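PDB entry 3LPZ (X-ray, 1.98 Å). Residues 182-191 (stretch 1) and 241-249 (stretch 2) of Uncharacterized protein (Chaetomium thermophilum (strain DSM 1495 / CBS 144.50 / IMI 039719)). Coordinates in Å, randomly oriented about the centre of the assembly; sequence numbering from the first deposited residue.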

ATOM      1  N   GLU A 182     -22.694   5.965  -4.588  1.00 27.40           N
ATOM      2  CA  GLU A 182     -23.658   6.060  -5.704  1.00 29.38           C
ATOM      3  C   GLU A 182     -23.003   5.571  -6.993  1.00 29.53           C
ATOM      4  O   GLU A 182     -21.774   5.708  -7.154  1.00 29.10           O
ATOM      5  CB  GLU A 182     -24.114   7.503  -5.878  1.00 30.09           C
ATOM      6  CG  GLU A 182     -24.812   8.078  -4.660  1.00 34.43           C
ATOM      7  CD  GLU A 182     -25.287   9.490  -4.909  1.00 40.52           C
ATOM      8  OE1 GLU A 182     -26.086   9.668  -5.834  1.00 43.66           O
ATOM      9  OE2 GLU A 182     -24.848  10.423  -4.199  1.00 44.65           O
ATOM     10  N   SER A 183     -23.796   5.024  -7.919  1.00 29.66           N
ATOM     11  CA  SER A 183     -23.195   4.343  -9.068  1.00 29.86           C
ATOM     12  C   SER A 183     -22.396   5.236 -10.040  1.00 29.18           C
ATOM     13  O   SER A 183     -21.508   4.727 -10.726  1.00 29.22           O
ATOM     14  CB  SER A 183     -24.196   3.422  -9.801  1.00 30.71           C
ATOM     15  OG  SER A 183     -25.138   4.183 -10.495  1.00 33.71           O
ATOM     16  N   HIS A 184     -22.656   6.546 -10.073  1.00 28.09           N
ATOM     17  CA  HIS A 184     -21.877   7.448 -10.934  1.00 28.01           C
ATOM     18  C   HIS A 184     -20.417   7.607 -10.459  1.00 26.79           C
ATOM     19  O   HIS A 184     -19.573   8.112 -11.200  1.00 27.10           O
ATOM     20  CB  HIS A 184     -22.544   8.831 -11.087  1.00 29.08           C
ATOM     21  CG  HIS A 184     -22.486   9.689  -9.856  1.00 31.71           C
ATOM     22  ND1 HIS A 184     -23.508   9.734  -8.926  1.00 35.46           N
ATOM     23  CD2 HIS A 184     -21.531  10.537  -9.404  1.00 32.83           C
ATOM     24  CE1 HIS A 184     -23.182  10.569  -7.951  1.00 34.99           C
ATOM     25  NE2 HIS A 184     -21.982  11.062  -8.215  1.00 36.05           N
ATOM     26  N   THR A 185     -20.135   7.191  -9.223  1.00 24.52           N
ATOM     27  CA  THR A 185     -18.797   7.340  -8.665  1.00 22.89           C
ATOM     28  C   THR A 185     -17.818   6.268  -9.113  1.00 21.54           C
ATOM     29  O   THR A 185     -16.666   6.306  -8.682  1.00 20.64           O
ATOM     30  CB  THR A 185     -18.798   7.402  -7.119  1.00 22.97           C
ATOM     31  OG1 THR A 185     -19.160   6.107  -6.586  1.00 21.16           O
ATOM     32  CG2 THR A 185     -19.743   8.541  -6.620  1.00 22.94           C
ATOM     33  N   ALA A 186     -18.238   5.326  -9.975  1.00 20.98           N
ATOM     34  CA  ALA A 186     -17.301   4.251 -10.434  1.00 20.29           C
ATOM     35  C   ALA A 186     -15.878   4.734 -10.832  1.00 19.67           C
ATOM     36  O   ALA A 186     -14.912   4.141 -10.379  1.00 18.91           O
ATOM     37  CB  ALA A 186     -17.897   3.372 -11.527  1.00 19.48           C
ATOM     38  N   PRO A 187     -15.751   5.822 -11.650  1.00 20.04           N
ATOM     39  CA  PRO A 187     -14.403   6.267 -12.067  1.00 19.97           C
ATOM     40  C   PRO A 187     -13.529   6.752 -10.913  1.00 20.54           C
ATOM     41  O   PRO A 187     -12.303   6.634 -10.987  1.00 20.43           O
ATOM     42  CB  PRO A 187     -14.683   7.443 -13.021  1.00 19.92           C
ATOM     43  CG  PRO A 187     -16.197   7.316 -13.372  1.00 21.07           C
ATOM     44  CD  PRO A 187     -16.817   6.698 -12.190  1.00 19.76           C
ATOM     45  N   LEU A 188     -14.147   7.283  -9.850  1.00 20.71           N
ATOM     46  CA  LEU A 188     -13.395   7.766  -8.681  1.00 20.78           C
ATOM     47  C   LEU A 188     -12.708   6.615  -7.940  1.00 20.29           C
ATOM     48  O   LEU A 188     -11.582   6.743  -7.494  1.00 20.06           O
ATOM     49  CB  LEU A 188     -14.303   8.541  -7.723  1.00 21.10           C
ATOM     50  CG  LEU A 188     -14.619  10.026  -7.994  1.00 25.15           C
ATOM     51  CD1 LEU A 188     -14.629  10.433  -9.454  1.00 27.71           C
ATOM     52  CD2 LEU A 188     -15.914  10.454  -7.233  1.00 26.68           C
ATOM     53  N   TYR A 189     -13.398   5.495  -7.807  1.00 19.23           N
ATOM     54  CA  TYR A 189     -12.831   4.339  -7.135  1.00 18.85           C
ATOM     55  C   TYR A 189     -11.861   3.624  -8.030  1.00 19.33           C
ATOM     56  O   TYR A 189     -10.821   3.142  -7.561  1.00 19.84           O
ATOM     57  CB  TYR A 189     -13.929   3.407  -6.615  1.00 18.00           C
ATOM     58  CG  TYR A 189     -14.698   4.073  -5.482  1.00 19.30           C
ATOM     59  CD1 TYR A 189     -14.203   4.053  -4.172  1.00 20.14           C
ATOM     60  CD2 TYR A 189     -15.871   4.799  -5.735  1.00 16.94           C
ATOM     61  CE1 TYR A 189     -14.891   4.699  -3.129  1.00 20.44           C
ATOM     62  CE2 TYR A 189     -16.559   5.437  -4.702  1.00 20.10           C
ATOM     63  CZ  TYR A 189     -16.061   5.385  -3.410  1.00 20.04           C
ATOM     64  OH  TYR A 189     -16.725   6.026  -2.401  1.00 22.19           O
ATOM     65  N   CYS A 190     -12.149   3.608  -9.327  1.00 18.99           N
ATOM     66  CA  CYS A 190     -11.192   3.045 -10.265  1.00 20.52           C
ATOM     67  C   CYS A 190      -9.863   3.819 -10.195  1.00 19.92           C
ATOM     68  O   CYS A 190      -8.789   3.196 -10.146  1.00 20.12           O
ATOM     69  CB  CYS A 190     -11.770   3.030 -11.695  1.00 20.31           C
ATOM     70  SG  CYS A 190     -10.739   2.123 -12.843  1.00 25.21           S
ATOM     71  N   ALA A 191      -9.954   5.158 -10.138  1.00 18.56           N
ATOM     72  CA  ALA A 191      -8.781   6.023 -10.080  1.00 18.51           C
ATOM     73  C   ALA A 191      -7.949   5.781  -8.831  1.00 18.71           C
ATOM     74  O   ALA A 191      -6.750   5.814  -8.916  1.00 18.47           O
ATOM     75  CB  ALA A 191      -9.153   7.495 -10.207  1.00 17.46           C
ATOM     76  N   SER A 241     -21.649   5.728 -20.601  1.00 24.37           N
ATOM     77  CA  SER A 241     -22.284   6.500 -19.524  1.00 24.62           C
ATOM     78  C   SER A 241     -21.307   6.964 -18.454  1.00 24.54           C
ATOM     79  O   SER A 241     -21.719   7.620 -17.501  1.00 25.07           O
ATOM     80  CB  SER A 241     -23.381   5.683 -18.851  1.00 24.37           C
ATOM     81  OG  SER A 241     -22.790   4.560 -18.222  1.00 25.30           O
ATOM     82  N   LEU A 242     -20.026   6.607 -18.578  1.00 24.21           N
ATOM     83  CA  LEU A 242     -19.046   6.932 -17.532  1.00 23.81           C
ATOM     84  C   LEU A 242     -17.808   7.592 -18.171  1.00 23.83           C
ATOM     85  O   LEU A 242     -16.745   6.975 -18.276  1.00 22.88           O
ATOM     86  CB  LEU A 242     -18.686   5.680 -16.726  1.00 24.11           C
ATOM     87  CG  LEU A 242     -19.818   5.003 -15.919  1.00 24.06           C
ATOM     88  CD1 LEU A 242     -19.400   3.613 -15.431  1.00 24.61           C
ATOM     89  CD2 LEU A 242     -20.283   5.869 -14.735  1.00 25.81           C
ATOM     90  N   PRO A 243     -17.956   8.851 -18.627  1.00 24.20           N
ATOM     91  CA  PRO A 243     -16.851   9.534 -19.339  1.00 23.81           C
ATOM     92  C   PRO A 243     -15.475   9.534 -18.623  1.00 23.33           C
ATOM     93  O   PRO A 243     -14.443   9.449 -19.289  1.00 22.97           O
ATOM     94  CB  PRO A 243     -17.350  10.978 -19.498  1.00 24.28           C
ATOM     95  CG  PRO A 243     -18.688  11.068 -18.841  1.00 25.62           C
ATOM     96  CD  PRO A 243     -19.186   9.665 -18.585  1.00 24.59           C
ATOM     97  N   LEU A 244     -15.442   9.686 -17.301  1.00 22.49           N
ATOM     98  CA  LEU A 244     -14.151   9.741 -16.608  1.00 22.23           C
ATOM     99  C   LEU A 244     -13.474   8.383 -16.543  1.00 22.09           C
ATOM    100  O   LEU A 244     -12.259   8.282 -16.369  1.00 22.34           O
ATOM    101  CB  LEU A 244     -14.300  10.278 -15.182  1.00 22.58           C
ATOM    102  CG  LEU A 244     -14.402  11.801 -15.052  1.00 25.05           C
ATOM    103  CD1 LEU A 244     -14.463  12.158 -13.553  1.00 27.82           C
ATOM    104  CD2 LEU A 244     -13.262  12.517 -15.779  1.00 25.73           C
ATOM    105  N   LEU A 245     -14.256   7.321 -16.623  1.00 21.67           N
ATOM    106  CA  LEU A 245     -13.642   5.999 -16.717  1.00 21.62           C
ATOM    107  C   LEU A 245     -12.966   5.863 -18.105  1.00 21.61           C
ATOM    108  O   LEU A 245     -11.892   5.241 -18.259  1.00 21.36           O
ATOM    109  CB  LEU A 245     -14.700   4.925 -16.501  1.00 21.78           C
ATOM    110  CG  LEU A 245     -14.378   3.898 -15.424  1.00 24.36           C
ATOM    111  CD1 LEU A 245     -15.515   2.859 -15.248  1.00 24.79           C
ATOM    112  CD2 LEU A 245     -13.052   3.211 -15.735  1.00 26.90           C
ATOM    113  N   ASN A 246     -13.603   6.445 -19.111  1.00 20.85           N
ATOM    114  CA  ASN A 246     -13.016   6.494 -20.449  1.00 20.92           C
ATOM    115  C   ASN A 246     -11.748   7.312 -20.482  1.00 21.43           C
ATOM    116  O   ASN A 246     -10.779   6.916 -21.110  1.00 20.89           O
ATOM    117  CB  ASN A 246     -14.039   7.028 -21.455  1.00 21.35           C
ATOM    118  CG  ASN A 246     -15.273   6.156 -21.497  1.00 21.79           C
ATOM    119  OD1 ASN A 246     -15.185   4.955 -21.219  1.00 21.76           O
ATOM    120  ND2 ASN A 246     -16.421   6.744 -21.822  1.00 21.52           N
ATOM    121  N   PHE A 247     -11.737   8.428 -19.754  1.00 21.61           N
ATOM    122  CA  PHE A 247     -10.524   9.198 -19.560  1.00 21.51           C
ATOM    123  C   PHE A 247      -9.387   8.338 -18.985  1.00 21.14           C
ATOM    124  O   PHE A 247      -8.252   8.354 -19.491  1.00 20.65           O
ATOM    125  CB  PHE A 247     -10.802  10.362 -18.600  1.00 22.04           C
ATOM    126  CG  PHE A 247      -9.571  11.108 -18.200  1.00 22.58           C
ATOM    127  CD1 PHE A 247      -9.014  12.064 -19.052  1.00 23.75           C
ATOM    128  CD2 PHE A 247      -8.963  10.860 -16.969  1.00 22.91           C
ATOM    129  CE1 PHE A 247      -7.857  12.786 -18.672  1.00 25.34           C
ATOM    130  CE2 PHE A 247      -7.805  11.555 -16.589  1.00 24.50           C
ATOM    131  CZ  PHE A 247      -7.253  12.523 -17.444  1.00 25.15           C
ATOM    132  N   ILE A 248      -9.692   7.610 -17.914  1.00 20.77           N
ATOM    133  CA  ILE A 248      -8.731   6.677 -17.320  1.00 20.99           C
ATOM    134  C   ILE A 248      -8.245   5.606 -18.317  1.00 21.94           C
ATOM    135  O   ILE A 248      -7.036   5.384 -18.423  1.00 21.76           O
ATOM    136  CB  ILE A 248      -9.295   5.985 -16.056  1.00 21.09           C
ATOM    137  CG1 ILE A 248      -9.560   7.013 -14.944  1.00 20.36           C
ATOM    138  CG2 ILE A 248      -8.349   4.846 -15.591  1.00 20.14           C
ATOM    139  CD1 ILE A 248     -10.482   6.437 -13.825  1.00 23.39           C
ATOM    140  N   SER A 249      -9.170   4.952 -19.028  1.00 22.18           N
ATOM    141  CA  SER A 249      -8.779   3.943 -20.036  1.00 23.25           C
ATOM    142  C   SER A 249      -7.835   4.517 -21.079  1.00 22.84           C
ATOM    143  O   SER A 249      -6.856   3.884 -21.403  1.00 22.57           O
ATOM    144  CB  SER A 249      -9.983   3.358 -20.784  1.00 23.10           C
ATOM    145  OG  SER A 249     -10.925   2.817 -19.894  1.00 26.03           O
TER

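Helices 186-191 and 243-249 run side by side in nearly the same direction, their axes 29° apart and 8.6 Å from each other at closest approach. The backbones come nearest where the CA of Pro 187 lies 4.7 Å from the CA of Leu 245. No hydrogen bond crosses the interface; its 384 Å² of buried surface is held by apolar packing.

Pro 187 is central. Its ring, puckered C-gamma exo, packs closely on the second helix: Pro 187 CB sits 3.6 Å from Leu 244 CB and 3.6 Å from the backbone N of Leu 245. Leu 245 N makes a weak bond to Leu 242 O (3.0 Å), at the N-cap position, so its contact with the proline is one of packing.

Leu 242 adopts m,t and spreads its methyls over the start of the first helix: CD1 lies 4.2 Å from Ala 186 CB and CD2 4.4 Å from Pro 187 CD. Ile 248, also m,t, extends CD1 into a pocket lined by Pro 187 O (3.4 Å from CD1), Cys 190 CB (4.2 Å) and Ala 191 CB (4.0 Å). The carbonyl Pro 187 O is already bonded to Ala 191 N at 2.9 Å, so the methyl packs against a satisfied acceptor.

Leu 245 has chi1 at -127°, between wells, with chi2 t. Its CA-to-CB bond points sideways, yet Leu 245 CD2 reaches 3.9 Å from Cys 190 SG, and Leu 245 CD1 lies 4.4 Å from Ala 186 CB. Cys 190 points CB toward the second helix and is in the t rotamer (chi1 -171°). Leu 188 starts away from the partner, but its end comes nearer, placing CD1 4.5 Å from Leu 244 CD1. Thr 185 points away; its p rotamer allows OG1 to donate to Glu 182 O at 2.7 Å, securing the turn before the helix.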